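Side-chain contacts in alanine racemase (Enterococcus faecalis, PDB 3E6E), which is a two-domain protein of the alanine racemase family, with an N-terminal TIM-barrel domain and a C-terminal domain built largely of beta strands: residues Gln345-Ala348 with Glu349-Thr353; Pro95-Gln99 with Tyr100-Val104; Lys53-Lys57 with Gly58-Gly62; Val299-Gly303 with Lys304-Ile308; Ile72-Glu76 with Ala77-Asp81. The protein carries 1 engineered substitution. All coordinates share one frame; numbering follows the deposited sequence.

Contact 1: Gln345-Ala348 with Glu349-Thr353; sequences QMVA and EKLET
With chi1 of V347 at 175°, its CG1 swings opposite the backbone N and runs beside L351 one turn further on; the two side chains point the same way, and V347 CG1 stops 4.0 Å from L351 CD2. E349 turns differently. Its CG stays beside its own N (chi1 -72°), which keeps that methylene close over the preceding turn, E349 CG lying 3.4 Å from Q345 O, before the extended chain carries the carboxylate out beside the Q345 amide, the two planes 77° apart. Beneath these side chains run the helical backbone hydrogen bonds, E349 N to Q345 O (2.6 Å) and K350 N to M346 O (2.9 Å). Helix 344-351 then closes in a Schellman motif: E352 takes a positive phi, T353 N reaches back to A348 O at 3.0 Å, and E352 N makes a weak bond to E349 O. This doubling back leaves the A348 methyl against the chain that has just turned, with A348 CB 3.4 Å from T353 O. V347 and L351 both face V358 of helix 355-361, K350 NZ is bonded to Q295 O, and H293 of the second subunit packs on E352 and T353.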
loop_
_atom_site.group_PDB
_atom_site.type_symbol
_atom_site.label_atom_id
_atom_site.label_comp_id
_atom_site.label_asym_id
_atom_site.label_seq_id
_atom_site.Cartn_x
_atom_site.Cartn_y
_atom_site.Cartn_z
ATOM N N GLN A 345 9.311 10.345 -9.799
ATOM C CA GLN A 345 9.922 11.408 -9.011
ATOM C C GLN A 345 8.928 12.513 -8.741
ATOM O O GLN A 345 8.762 12.942 -7.595
ATOM C CB GLN A 345 11.130 11.999 -9.727
ATOM C CG GLN A 345 12.451 11.707 -9.037
ATOM C CD GLN A 345 12.497 12.221 -7.618
ATOM O OE1 GLN A 345 12.465 13.427 -7.380
ATOM N NE2 GLN A 345 12.578 11.301 -6.659
ATOM N N MET A 346 8.273 12.977 -9.809
ATOM C CA MET A 346 7.278 14.035 -9.700
ATOM C C MET A 346 6.243 13.621 -8.667
ATOM O O MET A 346 5.864 14.414 -7.793
ATOM C CB MET A 346 6.629 14.266 -11.051
ATOM C CG MET A 346 7.511 15.037 -12.000
ATOM S SD MET A 346 7.028 14.805 -13.712
ATOM C CE MET A 346 5.539 15.849 -13.775
ATOM N N VAL A 347 5.807 12.365 -8.747
ATOM C CA VAL A 347 4.837 11.853 -7.794
ATOM C C VAL A 347 5.419 11.897 -6.384
ATOM O O VAL A 347 4.732 12.259 -5.420
ATOM C CB VAL A 347 4.454 10.405 -8.112
ATOM C CG1 VAL A 347 3.529 9.867 -7.030
ATOM C CG2 VAL A 347 3.785 10.336 -9.475
ATOM N N ALA A 348 6.688 11.516 -6.267
ATOM C CA ALA A 348 7.372 11.498 -4.976
ATOM C C ALA A 348 7.490 12.906 -4.422
ATOM O O ALA A 348 7.229 13.148 -3.244
ATOM C CB ALA A 348 8.765 10.880 -5.130
ATOM N N GLU A 349 7.890 13.839 -5.277
ATOM C CA GLU A 349 8.042 15.213 -4.843
ATOM C C GLU A 349 6.729 15.826 -4.387
ATOM O O GLU A 349 6.701 16.546 -3.395
ATOM C CB GLU A 349 8.684 16.052 -5.947
ATOM C CG GLU A 349 10.148 15.719 -6.108
ATOM C CD GLU A 349 10.826 16.513 -7.190
ATOM O OE1 GLU A 349 12.039 16.292 -7.383
ATOM O OE2 GLU A 349 10.169 17.346 -7.853
ATOM N N LYS A 350 5.641 15.532 -5.090
ATOM C CA LYS A 350 4.336 16.063 -4.716
ATOM C C LYS A 350 3.902 15.435 -3.406
ATOM O O LYS A 350 3.171 16.039 -2.628
ATOM C CB LYS A 350 3.305 15.741 -5.796
ATOM C CG LYS A 350 1.859 15.953 -5.364
ATOM C CD LYS A 350 1.508 17.429 -5.205
ATOM C CE LYS A 350 0.132 17.592 -4.559
ATOM N NZ LYS A 350 -0.403 18.966 -4.740
ATOM N N LEU A 351 4.360 14.211 -3.174
ATOM C CA LEU A 351 4.035 13.470 -1.961
ATOM C C LEU A 351 5.031 13.788 -0.834
ATOM O O LEU A 351 4.829 13.408 0.315
ATOM C CB LEU A 351 4.026 11.969 -2.283
ATOM C CG LEU A 351 2.694 11.212 -2.192
ATOM C CD1 LEU A 351 1.516 12.139 -2.474
ATOM C CD2 LEU A 351 2.713 10.064 -3.168
ATOM N N GLU A 352 6.103 14.490 -1.184
ATOM C CA GLU A 352 7.074 14.950 -0.197
ATOM C C GLU A 352 7.876 13.784 0.373
ATOM O O GLU A 352 8.291 13.813 1.531
ATOM C CB GLU A 352 6.372 15.708 0.931
ATOM C CG GLU A 352 5.742 17.021 0.498
ATOM C CD GLU A 352 6.011 18.146 1.478
ATOM O OE1 GLU A 352 5.935 17.904 2.701
ATOM O OE2 GLU A 352 6.298 19.274 1.025
ATOM N N THR A 353 8.089 12.761 -0.448
ATOM C CA THR A 353 8.959 11.651 -0.079
ATOM C C THR A 353 9.797 11.232 -1.282
ATOM O O THR A 353 10.067 12.036 -2.173
ATOM C CB THR A 353 8.125 10.443 0.384
ATOM O OG1 THR A 353 7.225 10.052 -0.661
ATOM C CG2 THR A 353 7.191 10.842 1.517
#

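Contact 2: Pro95-Gln99 with Tyr100-Val104; sequences PLLIQ and YDLSV
Q99 lies alongside the phenol of its successor Y100, the two side chains running the same way, with amide and ring planes only 25° apart. The amide approaches the ring obliquely, Q99 NE2 standing 3.6 Å from Y100 CE1. An outstretched Q99 makes this possible: CG is opposite the backbone N (chi1 -156°) and the chain stays straight beyond it. The Y100 ring also meets the last helical turn, where L96 O sits at the ring edge, in its plane, 3.4 Å from Y100 CD1. That same carbonyl accepts Y100 N at 2.8 Å, so one oxygen serves the backbone bond and borders the ring.

The helix ends here in a Schellman motif. D101 is its positive-phi residue, L102 N returns to L97 O at 2.9 Å, and D101 N makes a weak bond to I98 O. L97 is the apolar partner expected inside such a cap, its CD2 coming to 4.5 Å from L102 CB; its approach to V104 is modelled too tightly to be trusted in detail. D101 OD1 is engaged beyond the turn in a salt bridge with R128.

The turn leads from helix 94-99 into strand 103-106, the last two elements of a beta-alpha-beta unit that starts with strand 83-85. L97 rests on I85 of that strand, while helix 68-76 packs against the turn, offering I72 to Y100 and L68 and A71 to L102.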
loop_
_atom_site.group_PDB
_atom_site.type_symbol
_atom_site.label_atom_id
_atom_site.label_comp_id
_atom_site.label_asym_id
_atom_site.label_seq_id
_atom_site.Cartn_x
_atom_site.Cartn_y
_atom_site.Cartn_z
ATOM N N PRO A 95 16.288 -24.494 9.360
ATOM C CA PRO A 95 16.088 -25.685 8.532
ATOM C C PRO A 95 15.514 -25.362 7.157
ATOM O O PRO A 95 15.800 -26.059 6.187
ATOM C CB PRO A 95 15.167 -26.567 9.390
ATOM C CG PRO A 95 14.493 -25.618 10.291
ATOM C CD PRO A 95 15.576 -24.633 10.642
ATOM N N LEU A 96 14.710 -24.309 7.052
ATOM C CA LEU A 96 14.179 -23.951 5.743
ATOM C C LEU A 96 15.338 -23.364 4.942
ATOM O O LEU A 96 15.470 -23.615 3.741
ATOM C CB LEU A 96 13.041 -22.930 5.857
ATOM C CG LEU A 96 11.760 -23.334 6.598
ATOM C CD1 LEU A 96 10.744 -22.212 6.460
ATOM C CD2 LEU A 96 11.184 -24.627 6.041
ATOM N N LEU A 97 16.184 -22.585 5.613
ATOM C CA LEU A 97 17.353 -21.993 4.971
ATOM C C LEU A 97 18.127 -23.095 4.242
ATOM O O LEU A 97 18.524 -22.939 3.078
ATOM C CB LEU A 97 18.244 -21.340 6.021
ATOM C CG LEU A 97 17.580 -20.192 6.777
ATOM C CD1 LEU A 97 18.469 -19.696 7.899
ATOM C CD2 LEU A 97 17.294 -19.073 5.804
ATOM N N ILE A 98 18.332 -24.211 4.944
ATOM C CA ILE A 98 19.032 -25.371 4.405
ATOM C C ILE A 98 18.189 -25.971 3.275
ATOM O O ILE A 98 18.710 -26.346 2.214
ATOM C CB ILE A 98 19.254 -26.451 5.524
ATOM C CG1 ILE A 98 20.146 -25.883 6.643
ATOM C CG2 ILE A 98 19.853 -27.725 4.943
ATOM C CD1 ILE A 98 21.535 -25.443 6.204
ATOM N N GLN A 99 16.881 -26.045 3.504
ATOM C CA GLN A 99 15.971 -26.609 2.518
ATOM C C GLN A 99 16.070 -25.905 1.162
ATOM O O GLN A 99 16.211 -26.559 0.125
ATOM C CB GLN A 99 14.537 -26.547 3.040
ATOM C CG GLN A 99 13.610 -27.577 2.404
ATOM C CD GLN A 99 12.147 -27.410 2.824
ATOM O OE1 GLN A 99 11.821 -27.359 4.014
ATOM N NE2 GLN A 99 11.258 -27.332 1.834
ATOM N N TYR A 100 16.018 -24.575 1.167
ATOM C CA TYR A 100 16.087 -23.806 -0.077
ATOM C C TYR A 100 17.476 -23.253 -0.387
ATOM O O TYR A 100 17.611 -22.351 -1.211
ATOM C CB TYR A 100 15.090 -22.639 -0.028
ATOM C CG TYR A 100 13.642 -23.061 0.116
ATOM C CD1 TYR A 100 13.109 -23.399 1.355
ATOM C CD2 TYR A 100 12.816 -23.168 -1.006
ATOM C CE1 TYR A 100 11.792 -23.837 1.476
ATOM C CE2 TYR A 100 11.498 -23.609 -0.899
ATOM C CZ TYR A 100 10.992 -23.946 0.343
ATOM O OH TYR A 100 9.699 -24.437 0.435
ATOM N N ASP A 101 18.497 -23.809 0.259
ATOM C CA ASP A 101 19.889 -23.374 0.096
ATOM C C ASP A 101 19.963 -21.874 -0.067
ATOM O O ASP A 101 20.440 -21.359 -1.077
ATOM C CB ASP A 101 20.560 -24.039 -1.109
ATOM C CG ASP A 101 22.077 -23.822 -1.124
ATOM O OD1 ASP A 101 22.768 -24.325 -0.211
ATOM O OD2 ASP A 101 22.580 -23.144 -2.045
ATOM N N LEU A 102 19.490 -21.165 0.943
ATOM C CA LEU A 102 19.500 -19.719 0.896
ATOM C C LEU A 102 20.630 -19.159 1.737
ATOM O O LEU A 102 21.050 -19.758 2.726
ATOM C CB LEU A 102 18.176 -19.193 1.425
ATOM C CG LEU A 102 16.971 -19.854 0.771
ATOM C CD1 LEU A 102 15.754 -19.639 1.634
ATOM C CD2 LEU A 102 16.778 -19.291 -0.620
ATOM N N SER A 103 21.133 -18.007 1.329
ATOM C CA SER A 103 22.174 -17.353 2.090
ATOM C C SER A 103 21.466 -16.426 3.078
ATOM O O SER A 103 20.463 -15.801 2.740
ATOM C CB SER A 103 23.079 -16.562 1.160
ATOM O OG SER A 103 23.735 -17.437 0.260
ATOM N N VAL A 104 21.981 -16.355 4.298
ATOM C CA VAL A 104 21.379 -15.524 5.332
ATOM C C VAL A 104 22.344 -14.496 5.892
ATOM O O VAL A 104 23.563 -14.686 5.884
ATOM C CB VAL A 104 20.879 -16.369 6.522
ATOM C CG1 VAL A 104 19.917 -17.442 6.037
ATOM C CG2 VAL A 104 22.064 -17.000 7.245
#

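Contact 3: Lys53-Lys57 with Gly58-Gly62; sequences KAAKK and GGATG
A Schellman motif ends helix 48-56 and hands the chain over to strand 62-65 of the N-terminal barrel, and the contact between A55 and A60 is its apolar half. A60 N reaches back over the helix end to A55 O at 2.8 Å, with an N-H...O angle of 155°. Inside this loop G59 N bonds to K56 O at 2.7 Å, closing a type I beta turn from K56 to G59; here the donor stands well above the carbonyl plane. The reversal depends on G59, whose phi of 131° would press any beta carbon against the carbonyl oxygen before it.

Once the chain has turned, the A60 methyl points back at the helix. A60 CB lies 3.0 Å from A55 O, a close approach, and 4.0 Å from A55 CB, so the two methyls meet across the turn. K56, an exposed residue, passes close by: its CG is opposite the backbone N (chi1 -166°), which brings CG alongside the carbonyl of A60 before the chain bends away. Around them, A55 also touches A37 of strand 34-38 and V22 of helix 15-28, and A60 touches L35.

Five residues apart, A55 and A60 occupy the positions whose apolar meeting accompanies the paired backbone bonds of the classical glycine-terminated Schellman helix end, at a helix-to-strand return of a TIM barrel.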
loop_
_atom_site.group_PDB
_atom_site.type_symbol
_atom_site.label_atom_id
_atom_site.label_comp_id
_atom_site.label_asym_id
_atom_site.label_seq_id
_atom_site.Cartn_x
_atom_site.Cartn_y
_atom_site.Cartn_z
ATOM N N LYS A 53 13.866 -12.270 -13.133
ATOM C CA LYS A 53 14.138 -12.899 -14.417
ATOM C C LYS A 53 14.668 -11.887 -15.423
ATOM O O LYS A 53 15.543 -12.208 -16.244
ATOM C CB LYS A 53 12.858 -13.545 -14.947
ATOM C CG LYS A 53 13.005 -14.292 -16.258
ATOM C CD LYS A 53 11.833 -15.254 -16.439
ATOM C CE LYS A 53 11.799 -15.855 -17.840
ATOM N NZ LYS A 53 11.571 -14.813 -18.886
ATOM N N ALA A 54 14.141 -10.666 -15.358
ATOM C CA ALA A 54 14.572 -9.610 -16.270
ATOM C C ALA A 54 15.994 -9.199 -15.946
ATOM O O ALA A 54 16.765 -8.855 -16.834
ATOM C CB ALA A 54 13.650 -8.406 -16.163
ATOM N N ALA A 55 16.322 -9.227 -14.660
ATOM C CA ALA A 55 17.656 -8.875 -14.195
ATOM C C ALA A 55 18.613 -10.007 -14.526
ATOM O O ALA A 55 19.791 -9.783 -14.746
ATOM C CB ALA A 55 17.634 -8.626 -12.686
ATOM N N LYS A 56 18.105 -11.231 -14.572
ATOM C CA LYS A 56 18.964 -12.362 -14.885
ATOM C C LYS A 56 19.451 -12.260 -16.336
ATOM O O LYS A 56 20.656 -12.219 -16.594
ATOM C CB LYS A 56 18.223 -13.683 -14.652
ATOM C CG LYS A 56 19.144 -14.903 -14.633
ATOM C CD LYS A 56 18.376 -16.197 -14.370
ATOM C CE LYS A 56 17.329 -16.469 -15.458
ATOM N NZ LYS A 56 16.403 -17.591 -15.092
ATOM N N LYS A 57 18.517 -12.201 -17.280
ATOM C CA LYS A 57 18.886 -12.091 -18.686
ATOM C C LYS A 57 19.645 -10.807 -18.932
ATOM O O LYS A 57 20.190 -10.597 -20.012
ATOM C CB LYS A 57 17.643 -12.161 -19.580
ATOM C CG LYS A 57 16.420 -11.424 -19.048
ATOM C CD LYS A 57 15.155 -11.841 -19.799
ATOM C CE LYS A 57 14.823 -13.311 -19.548
ATOM N NZ LYS A 57 13.649 -13.775 -20.344
ATOM N N GLY A 58 19.685 -9.949 -17.921
ATOM C CA GLY A 58 20.410 -8.698 -18.035
ATOM C C GLY A 58 21.858 -8.873 -17.587
ATOM O O GLY A 58 22.723 -8.049 -17.898
ATOM N N GLY A 59 22.129 -9.946 -16.848
ATOM C CA GLY A 59 23.485 -10.188 -16.401
ATOM C C GLY A 59 23.602 -10.492 -14.927
ATOM O O GLY A 59 24.701 -10.735 -14.434
ATOM N N ALA A 60 22.483 -10.485 -14.216
ATOM C CA ALA A 60 22.502 -10.770 -12.794
ATOM C C ALA A 60 22.869 -12.233 -12.549
ATOM O O ALA A 60 22.566 -13.108 -13.367
ATOM C CB ALA A 60 21.150 -10.468 -12.192
ATOM N N THR A 61 23.523 -12.500 -11.424
ATOM C CA THR A 61 23.918 -13.869 -11.095
ATOM C C THR A 61 23.611 -14.179 -9.641
ATOM O O THR A 61 24.157 -15.118 -9.070
ATOM C CB THR A 61 25.426 -14.098 -11.366
ATOM O OG1 THR A 61 26.209 -13.199 -10.568
ATOM C CG2 THR A 61 25.737 -13.853 -12.835
ATOM N N GLY A 62 22.717 -13.384 -9.059
ATOM C CA GLY A 62 22.320 -13.569 -7.668
ATOM C C GLY A 62 21.167 -12.648 -7.288
ATOM O O GLY A 62 20.892 -11.675 -8.004
#

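Contact 4: Val299-Gly303 with Lys304-Ile308; sequences VLVNG and KRCEI
L300 and R305 stand side by side on one face of a tight beta hairpin, pointing the same way. The bump is L300 CD2, which sits over the centre of the R305 guanidinium at 3.9 Å above its plane. The hollow is made by R305 itself: bends at chi2 and chi3 (-145° and 64°) fold the arginine back, so that its CG and its flat end both meet the same methyl, with R305 CG 4.0 Å from L300 CD2.

The other face carries V299, V301, K304 and C306. Here the C306 side chain fits between the two valines: its sulfur comes close to one, C306 SG to V301 CG2 at 3.3 Å, while its methylene leans on the other, C306 CB to V299 CG2 at 4.1 Å. V299 uses its second branch further along, where CG1 meets I308 CD1 at 4.3 Å. Beyond the strands, N302 and G303, both with positive phi, form the type I' turn of a two-residue hairpin. V301 and K304 frame it with a reciprocal pair of backbone bonds, V301 N to K304 O at 3.1 Å and K304 N to V301 O at 2.9 Å; V299 and C306 form the next hydrogen-bonded pair.

The apolar face continues onto I319 and L321 of strand 317-321. On the opposite face the guanidinium is gripped by T298 through NE and by a salt bridge from NH1 to E340, with a weaker bond from NH2 to N342. These bonds probably help to fix its rotation, and the flat face of a guanidinium, which is poorly hydrated, is well suited to a leucine methyl.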
loop_
_atom_site.group_PDB
_atom_site.type_symbol
_atom_site.label_atom_id
_atom_site.label_comp_id
_atom_site.label_asym_id
_atom_site.label_seq_id
_atom_site.Cartn_x
_atom_site.Cartn_y
_atom_site.Cartn_z
ATOM N N VAL A 299 -2.741 14.860 -14.037
ATOM C CA VAL A 299 -2.544 13.637 -14.807
ATOM C C VAL A 299 -2.694 13.931 -16.298
ATOM O O VAL A 299 -2.960 15.068 -16.684
ATOM C CB VAL A 299 -3.540 12.546 -14.407
ATOM C CG1 VAL A 299 -3.322 12.158 -12.955
ATOM C CG2 VAL A 299 -4.953 13.030 -14.638
ATOM N N LEU A 300 -2.553 12.905 -17.133
ATOM C CA LEU A 300 -2.617 13.114 -18.571
ATOM C C LEU A 300 -3.750 12.467 -19.347
ATOM O O LEU A 300 -3.986 11.257 -19.278
ATOM C CB LEU A 300 -1.278 12.713 -19.188
ATOM C CG LEU A 300 -0.101 13.461 -18.559
ATOM C CD1 LEU A 300 1.218 12.831 -18.997
ATOM C CD2 LEU A 300 -0.157 14.929 -18.959
ATOM N N VAL A 301 -4.434 13.307 -20.111
ATOM C CA VAL A 301 -5.543 12.889 -20.955
ATOM C C VAL A 301 -5.243 13.473 -22.333
ATOM O O VAL A 301 -5.115 14.678 -22.487
ATOM C CB VAL A 301 -6.880 13.445 -20.408
ATOM C CG1 VAL A 301 -8.063 12.791 -21.130
ATOM C CG2 VAL A 301 -6.958 13.198 -18.890
ATOM N N ASN A 302 -5.095 12.614 -23.328
ATOM C CA ASN A 302 -4.791 13.067 -24.682
ATOM C C ASN A 302 -3.633 14.053 -24.715
ATOM O O ASN A 302 -3.681 15.059 -25.431
ATOM C CB ASN A 302 -6.006 13.729 -25.330
ATOM C CG ASN A 302 -7.168 12.786 -25.489
ATOM O OD1 ASN A 302 -6.992 11.598 -25.770
ATOM N ND2 ASN A 302 -8.379 13.317 -25.330
ATOM N N GLY A 303 -2.599 13.774 -23.929
ATOM C CA GLY A 303 -1.432 14.641 -23.922
ATOM C C GLY A 303 -1.613 16.017 -23.322
ATOM O O GLY A 303 -0.741 16.865 -23.463
ATOM N N LYS A 304 -2.741 16.246 -22.664
ATOM C CA LYS A 304 -3.007 17.529 -22.018
ATOM C C LYS A 304 -3.012 17.272 -20.511
ATOM O O LYS A 304 -3.450 16.213 -20.063
ATOM C CB LYS A 304 -4.372 18.074 -22.454
ATOM C CG LYS A 304 -4.516 18.375 -23.944
ATOM C CD LYS A 304 -4.024 19.770 -24.299
ATOM C CE LYS A 304 -4.309 20.096 -25.772
ATOM N NZ LYS A 304 -4.100 21.534 -26.114
ATOM N N ARG A 305 -2.530 18.226 -19.725
ATOM C CA ARG A 305 -2.504 18.037 -18.280
ATOM C C ARG A 305 -3.876 18.303 -17.655
ATOM O O ARG A 305 -4.608 19.200 -18.093
ATOM C CB ARG A 305 -1.429 18.936 -17.655
ATOM C CG ARG A 305 -0.083 18.839 -18.390
ATOM C CD ARG A 305 1.128 18.946 -17.476
ATOM N NE ARG A 305 1.186 17.834 -16.526
ATOM C CZ ARG A 305 2.149 16.913 -16.479
ATOM N NH1 ARG A 305 3.172 16.936 -17.326
ATOM N NH2 ARG A 305 2.082 15.960 -15.572
ATOM N N CYS A 306 -4.229 17.501 -16.650
ATOM C CA CYS A 306 -5.506 17.633 -15.957
ATOM C C CYS A 306 -5.295 17.625 -14.450
ATOM O O CYS A 306 -4.762 16.669 -13.887
ATOM C CB CYS A 306 -6.454 16.494 -16.336
ATOM S SG CYS A 306 -6.852 16.425 -18.094
ATOM N N GLU A 307 -5.742 18.693 -13.802
ATOM C CA GLU A 307 -5.585 18.838 -12.368
ATOM C C GLU A 307 -6.576 18.028 -11.555
ATOM O O GLU A 307 -7.768 17.994 -11.859
ATOM C CB GLU A 307 -5.708 20.308 -11.985
ATOM C CG GLU A 307 -5.561 20.563 -10.505
ATOM C CD GLU A 307 -5.836 22.005 -10.140
ATOM O OE1 GLU A 307 -5.339 22.909 -10.845
ATOM O OE2 GLU A 307 -6.547 22.235 -9.144
ATOM N N ILE A 308 -6.073 17.368 -10.521
ATOM C CA ILE A 308 -6.927 16.597 -9.640
ATOM C C ILE A 308 -7.605 17.607 -8.717
ATOM O O ILE A 308 -6.945 18.337 -7.982
ATOM C CB ILE A 308 -6.097 15.580 -8.834
ATOM C CG1 ILE A 308 -5.618 14.471 -9.781
ATOM C CG2 ILE A 308 -6.915 15.014 -7.681
ATOM C CD1 ILE A 308 -4.842 13.333 -9.118
#

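Contact 5: Ile72-Glu76 with Ala77-Asp81; sequences IELRE and AGVQD
R75 reaches along the departing chain and gives its NH1 to two backbone carbonyls. R75 NH1 bonds to V79 O at 3.0 Å, the donor standing above the plane of that carbonyl, and also to D81 O, which lies at the guanidinium edge; the modelled length of this second bond is too short to be taken literally. The side chain gets there by a bend at chi2 (-37°), which lays CD within 3.4 Å of V79 O. The other two nitrogens are bonded from the next helix-to-strand turn, NE to Y100 O and NH2 to D101 O, so all three guanidinium nitrogens end on main-chain oxygens.

The carbonyls at the helix end are met from the loop. E73 O takes A77 N at 2.9 Å, R75 O takes G78 N at 2.8 Å from well above its plane, and L74 O takes V79 N at 3.1 Å, nearly straight on, together with a weak bond from A77 N. The last two of the full-strength bonds define a Schellman motif, with G78 as its positive-phi residue (105°). V79 then folds over the oxygen it has just bonded, V79 CB lying 3.2 Å from L74 O, and its CG2 reaches L74 CD2 at 4.3 Å.

This turn leads from helix 68-76 to strand 83-85. L74 and V79 both touch F63 of strand 62-65, and L74 also touches I83. Helix 48-56 lies alongside, its V49 against E73 and A77, and V2 of the second subunit packs on E73.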
loop_
_atom_site.group_PDB
_atom_site.type_symbol
_atom_site.label_atom_id
_atom_site.label_comp_id
_atom_site.label_asym_id
_atom_site.label_seq_id
_atom_site.Cartn_x
_atom_site.Cartn_y
_atom_site.Cartn_z
ATOM N N ILE A 72 11.728 -17.925 -0.596
ATOM C CA ILE A 72 11.105 -19.162 -1.025
ATOM C C ILE A 72 10.360 -18.959 -2.343
ATOM O O ILE A 72 10.383 -19.830 -3.212
ATOM C CB ILE A 72 10.179 -19.719 0.090
ATOM C CG1 ILE A 72 11.053 -20.148 1.279
ATOM C CG2 ILE A 72 9.354 -20.890 -0.419
ATOM C CD1 ILE A 72 10.313 -20.710 2.438
ATOM N N GLU A 73 9.730 -17.805 -2.517
ATOM C CA GLU A 73 9.023 -17.553 -3.756
ATOM C C GLU A 73 10.025 -17.718 -4.885
ATOM O O GLU A 73 9.760 -18.434 -5.856
ATOM C CB GLU A 73 8.425 -16.143 -3.776
ATOM C CG GLU A 73 7.898 -15.720 -5.151
ATOM C CD GLU A 73 6.988 -14.499 -5.108
ATOM O OE1 GLU A 73 5.774 -14.672 -4.861
ATOM O OE2 GLU A 73 7.485 -13.371 -5.319
ATOM N N LEU A 74 11.189 -17.088 -4.753
ATOM C CA LEU A 74 12.205 -17.197 -5.799
ATOM C C LEU A 74 12.582 -18.643 -6.110
ATOM O O LEU A 74 12.808 -19.007 -7.271
ATOM C CB LEU A 74 13.461 -16.419 -5.417
ATOM C CG LEU A 74 13.284 -14.904 -5.397
ATOM C CD1 LEU A 74 14.612 -14.224 -5.089
ATOM C CD2 LEU A 74 12.753 -14.450 -6.751
ATOM N N ARG A 75 12.655 -19.468 -5.075
ATOM C CA ARG A 75 13.004 -20.854 -5.287
ATOM C C ARG A 75 11.884 -21.569 -6.021
ATOM O O ARG A 75 12.119 -22.201 -7.055
ATOM C CB ARG A 75 13.304 -21.556 -3.958
ATOM C CG ARG A 75 14.684 -21.248 -3.371
ATOM C CD ARG A 75 15.762 -21.123 -4.445
ATOM N NE ARG A 75 17.098 -21.341 -3.893
ATOM C CZ ARG A 75 18.230 -20.918 -4.453
ATOM N NH1 ARG A 75 18.207 -20.233 -5.593
ATOM N NH2 ARG A 75 19.392 -21.201 -3.876
ATOM N N GLU A 76 10.668 -21.461 -5.489
ATOM C CA GLU A 76 9.511 -22.098 -6.103
ATOM C C GLU A 76 9.325 -21.655 -7.549
ATOM O O GLU A 76 8.734 -22.369 -8.354
ATOM C CB GLU A 76 8.249 -21.788 -5.297
ATOM C CG GLU A 76 8.067 -22.674 -4.073
ATOM C CD GLU A 76 6.960 -22.194 -3.152
ATOM O OE1 GLU A 76 6.793 -22.791 -2.064
ATOM O OE2 GLU A 76 6.257 -21.219 -3.507
ATOM N N ALA A 77 9.856 -20.486 -7.879
ATOM C CA ALA A 77 9.730 -19.946 -9.222
ATOM C C ALA A 77 10.718 -20.544 -10.202
ATOM O O ALA A 77 10.571 -20.368 -11.410
ATOM C CB ALA A 77 9.890 -18.427 -9.190
ATOM N N GLY A 78 11.734 -21.232 -9.687
ATOM C CA GLY A 78 12.721 -21.838 -10.563
ATOM C C GLY A 78 14.052 -21.111 -10.606
ATOM O O GLY A 78 14.880 -21.387 -11.462
ATOM N N VAL A 79 14.262 -20.162 -9.702
ATOM C CA VAL A 79 15.538 -19.460 -9.663
ATOM C C VAL A 79 16.506 -20.387 -8.940
ATOM O O VAL A 79 16.236 -20.821 -7.820
ATOM C CB VAL A 79 15.444 -18.132 -8.890
ATOM C CG1 VAL A 79 16.833 -17.508 -8.762
ATOM C CG2 VAL A 79 14.506 -17.183 -9.611
ATOM N N GLN A 80 17.626 -20.694 -9.587
ATOM C CA GLN A 80 18.615 -21.604 -9.016
ATOM C C GLN A 80 19.874 -20.889 -8.582
ATOM O O GLN A 80 20.796 -21.514 -8.077
ATOM C CB GLN A 80 18.975 -22.690 -10.028
ATOM C CG GLN A 80 17.791 -23.504 -10.498
ATOM C CD GLN A 80 18.148 -24.432 -11.640
ATOM O OE1 GLN A 80 17.336 -24.672 -12.539
ATOM N NE2 GLN A 80 19.369 -24.967 -11.614
ATOM N N ASP A 81 19.912 -19.581 -8.776
ATOM C CA ASP A 81 21.078 -18.803 -8.393
ATOM C C ASP A 81 21.042 -18.512 -6.897
ATOM O O ASP A 81 20.047 -18.766 -6.221
ATOM C CB ASP A 81 21.118 -17.474 -9.160
ATOM C CG ASP A 81 20.672 -17.612 -10.600
ATOM O OD1 ASP A 81 19.439 -17.635 -10.832
ATOM O OD2 ASP A 81 21.553 -17.702 -11.491
#

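In the fold
Along the chain the order is contact 3, contact 5, contact 2, contact 4, contact 1. The first three are successive helix-to-strand turns in the N-terminal barrel domain, leading into strands 62-65, 83-85 and 103-106, which are neighbours in the parallel sheet. Contact 5 sits between the other two, its centre about 13 Å from contact 3 and 12 Å from contact 2, and it touches both. Contacts 4 and 1 belong to the C-terminal domain; their centres lie about 17 Å apart, and M346 touches R305. Contacts 1 and 2, about 38 Å apart between centres, flank the centre of the chain. The Schellman ending thus recurs in both domains, whereas the hairpin occurs in the C-terminal mixed sheet.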